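Local coordinates for stage II sporulation protein E (SpoIIE) (Moorella thermoacetica, PDB 3ZT9) that probably acts as a manganese-dependent PP2C-type protein serine/threonine phosphatase in signalling by a bacterial stressosome, at residues E29-A35 / L86-R92. Numbering follows the deposited sequence. Where two conformers were deposited one is given.
Sequences EGVIFLA and LCRVDRR
Val31 lies against two guanidinium groups: CG1 sits over the centre of one face of the Arg88 guanidinium, 3.9 Å above its plane, while CG2 lies over a face of the less well ordered Arg92 group, offset toward the rim. Valine suits this place because its two methyls diverge, CG1 being anti to the backbone N (chi1 -175°) and CG2 beside it. At the edge of the Phe33 ring, near its plane, is Leu86 CD1, which also touches Ala35 CB at 3.8 Å. The extended Arg88 chain runs alongside Phe33, with CG 3.6 Å from ring atom CE2, and its guanidinium stands nearly perpendicular to the ring (85°). Arg88 NH2 hydrogen-bonds to Asn62, which also holds Glu29; Asp90 OD2 makes a long salt bridge, 3.9 Å, to Arg88 NH1, while Asp90 OD1 accepts a hydrogen bond from Gln93 N. With an alanine in place of Arg88, Val31 CG1 and the Phe33 ring would probably lose part of their cover, and Asn62 one of its partners.

Val31, Phe33, Ala35, Leu86, Arg88 and Asp90 share one face of an antiparallel sheet, where helix 43-60 packs on Ala35. On the other, Ile32, Leu34, Cys87 and Val89 are buried, the last three against strand 144-148 of the second sheet, as in the PP2C beta sandwich. Paired backbone bonds join Ile32 to Val89 and Leu34 to Cys87; Val89 N reaches Ile32 O at 2.8 Å and almost straight (177°). Gly30, at positive phi, gives its O to Arg91 N (3.1 Å) as the pairing ends. Arg91 turns to Glu141, a manganese ligand. Apolar contacts and main-chain bonds thus join the strands in the core, while Arg88 and Arg91 bring their aliphatic stems to the packing and carry their charges to its margin.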
# COMPACT_ATOMS: atom_id res chain seq x y z
N GLU A 29 17.15 6.80 -4.85
CA GLU A 29 17.85 6.80 -6.14
C GLU A 29 16.89 6.55 -7.32
O GLU A 29 17.02 5.56 -8.03
CB GLU A 29 18.95 5.73 -6.12
CG GLU A 29 18.48 4.33 -6.56
CD GLU A 29 18.44 3.31 -5.44
OE1 GLU A 29 19.27 3.42 -4.50
OE2 GLU A 29 17.57 2.40 -5.52
N GLY A 30 15.93 7.43 -7.55
CA GLY A 30 15.03 7.23 -8.67
C GLY A 30 14.14 6.00 -8.58
O GLY A 30 13.38 5.72 -9.51
N VAL A 31 14.23 5.26 -7.47
CA VAL A 31 13.26 4.20 -7.17
C VAL A 31 12.42 4.58 -5.98
O VAL A 31 12.95 4.85 -4.90
CB VAL A 31 13.91 2.87 -6.79
CG1 VAL A 31 12.84 1.77 -6.62
CG2 VAL A 31 14.97 2.44 -7.85
N ILE A 32 11.11 4.52 -6.14
CA ILE A 32 10.19 4.89 -5.07
C ILE A 32 9.46 3.64 -4.59
O ILE A 32 8.98 2.84 -5.41
CB ILE A 32 9.18 5.94 -5.57
CG1 ILE A 32 9.92 7.18 -6.08
CG2 ILE A 32 8.23 6.32 -4.45
CD1 ILE A 32 9.04 8.36 -6.37
N PHE A 33 9.39 3.45 -3.28
CA PHE A 33 8.63 2.36 -2.71
C PHE A 33 7.38 2.91 -2.04
O PHE A 33 7.42 3.92 -1.34
CB PHE A 33 9.45 1.60 -1.69
CG PHE A 33 10.67 0.92 -2.28
CD1 PHE A 33 11.81 1.67 -2.59
CD2 PHE A 33 10.68 -0.44 -2.50
CE1 PHE A 33 12.95 1.04 -3.13
CE2 PHE A 33 11.82 -1.06 -3.01
CZ PHE A 33 12.95 -0.31 -3.31
N LEU A 34 6.26 2.23 -2.27
CA LEU A 34 4.98 2.66 -1.72
C LEU A 34 4.36 1.46 -1.06
O LEU A 34 4.18 0.45 -1.71
CB LEU A 34 4.01 3.10 -2.87
CG LEU A 34 4.56 4.12 -3.88
CD1 LEU A 34 3.58 4.20 -5.05
CD2 LEU A 34 4.70 5.48 -3.26
N ALA A 35 3.99 1.57 0.21
CA ALA A 35 3.49 0.40 0.91
C ALA A 35 2.35 0.75 1.83
O ALA A 35 2.35 1.82 2.46
CB ALA A 35 4.64 -0.28 1.74
N LEU A 86 3.20 -3.81 -1.47
CA LEU A 86 4.31 -2.94 -1.78
C LEU A 86 4.39 -2.81 -3.30
O LEU A 86 4.26 -3.80 -4.04
CB LEU A 86 5.59 -3.58 -1.26
CG LEU A 86 6.89 -2.89 -1.68
CD1 LEU A 86 6.93 -1.54 -1.08
CD2 LEU A 86 8.07 -3.74 -1.17
N CYS A 87 4.58 -1.58 -3.74
CA CYS A 87 4.85 -1.27 -5.16
C CYS A 87 6.23 -0.67 -5.23
O CYS A 87 6.56 0.22 -4.45
CB CYS A 87 3.89 -0.20 -5.70
SG CYS A 87 2.19 -0.68 -5.93
N ARG A 88 7.02 -1.13 -6.17
CA ARG A 88 8.37 -0.59 -6.33
C ARG A 88 8.38 0.04 -7.71
O ARG A 88 8.17 -0.66 -8.69
CB ARG A 88 9.43 -1.70 -6.24
CG ARG A 88 10.89 -1.24 -6.53
CD ARG A 88 11.85 -2.48 -6.44
NE ARG A 88 13.28 -2.13 -6.48
CZ ARG A 88 13.94 -1.84 -7.59
NH1 ARG A 88 13.32 -1.82 -8.76
NH2 ARG A 88 15.23 -1.54 -7.53
N VAL A 89 8.54 1.35 -7.77
CA VAL A 89 8.46 2.07 -9.05
C VAL A 89 9.81 2.61 -9.44
O VAL A 89 10.32 3.54 -8.82
CB VAL A 89 7.48 3.24 -8.93
CG1 VAL A 89 7.21 3.84 -10.30
CG2 VAL A 89 6.19 2.73 -8.24
N ASP A 90 10.41 2.01 -10.46
CA ASP A 90 11.69 2.43 -10.92
C ASP A 90 11.50 3.42 -12.03
O ASP A 90 11.43 3.04 -13.17
CB ASP A 90 12.39 1.18 -11.43
CG ASP A 90 13.82 1.39 -11.75
OD1 ASP A 90 14.28 2.53 -12.00
OD2 ASP A 90 14.49 0.33 -11.79
N ARG A 91 11.41 4.71 -11.71
CA ARG A 91 11.04 5.68 -12.73
C ARG A 91 12.13 5.88 -13.77
O ARG A 91 11.86 6.12 -14.93
CB ARG A 91 10.65 6.98 -12.04
CG ARG A 91 9.57 6.76 -11.00
CD ARG A 91 9.20 8.06 -10.32
NE ARG A 91 8.59 8.99 -11.26
CZ ARG A 91 8.98 10.25 -11.47
NH1 ARG A 91 10.02 10.79 -10.82
NH2 ARG A 91 8.30 10.97 -12.35
N ARG A 92 13.38 5.71 -13.36
CA ARG A 92 14.51 5.91 -14.26
C ARG A 92 14.56 4.81 -15.33
O ARG A 92 14.83 5.07 -16.51
CB ARG A 92 15.80 5.96 -13.46
CG ARG A 92 15.98 4.75 -12.59
CD ARG A 92 17.40 4.52 -12.17
NE ARG A 92 17.57 3.20 -11.57
CZ ARG A 92 17.94 3.00 -10.32
NH1 ARG A 92 18.22 4.01 -9.52
NH2 ARG A 92 18.06 1.77 -9.88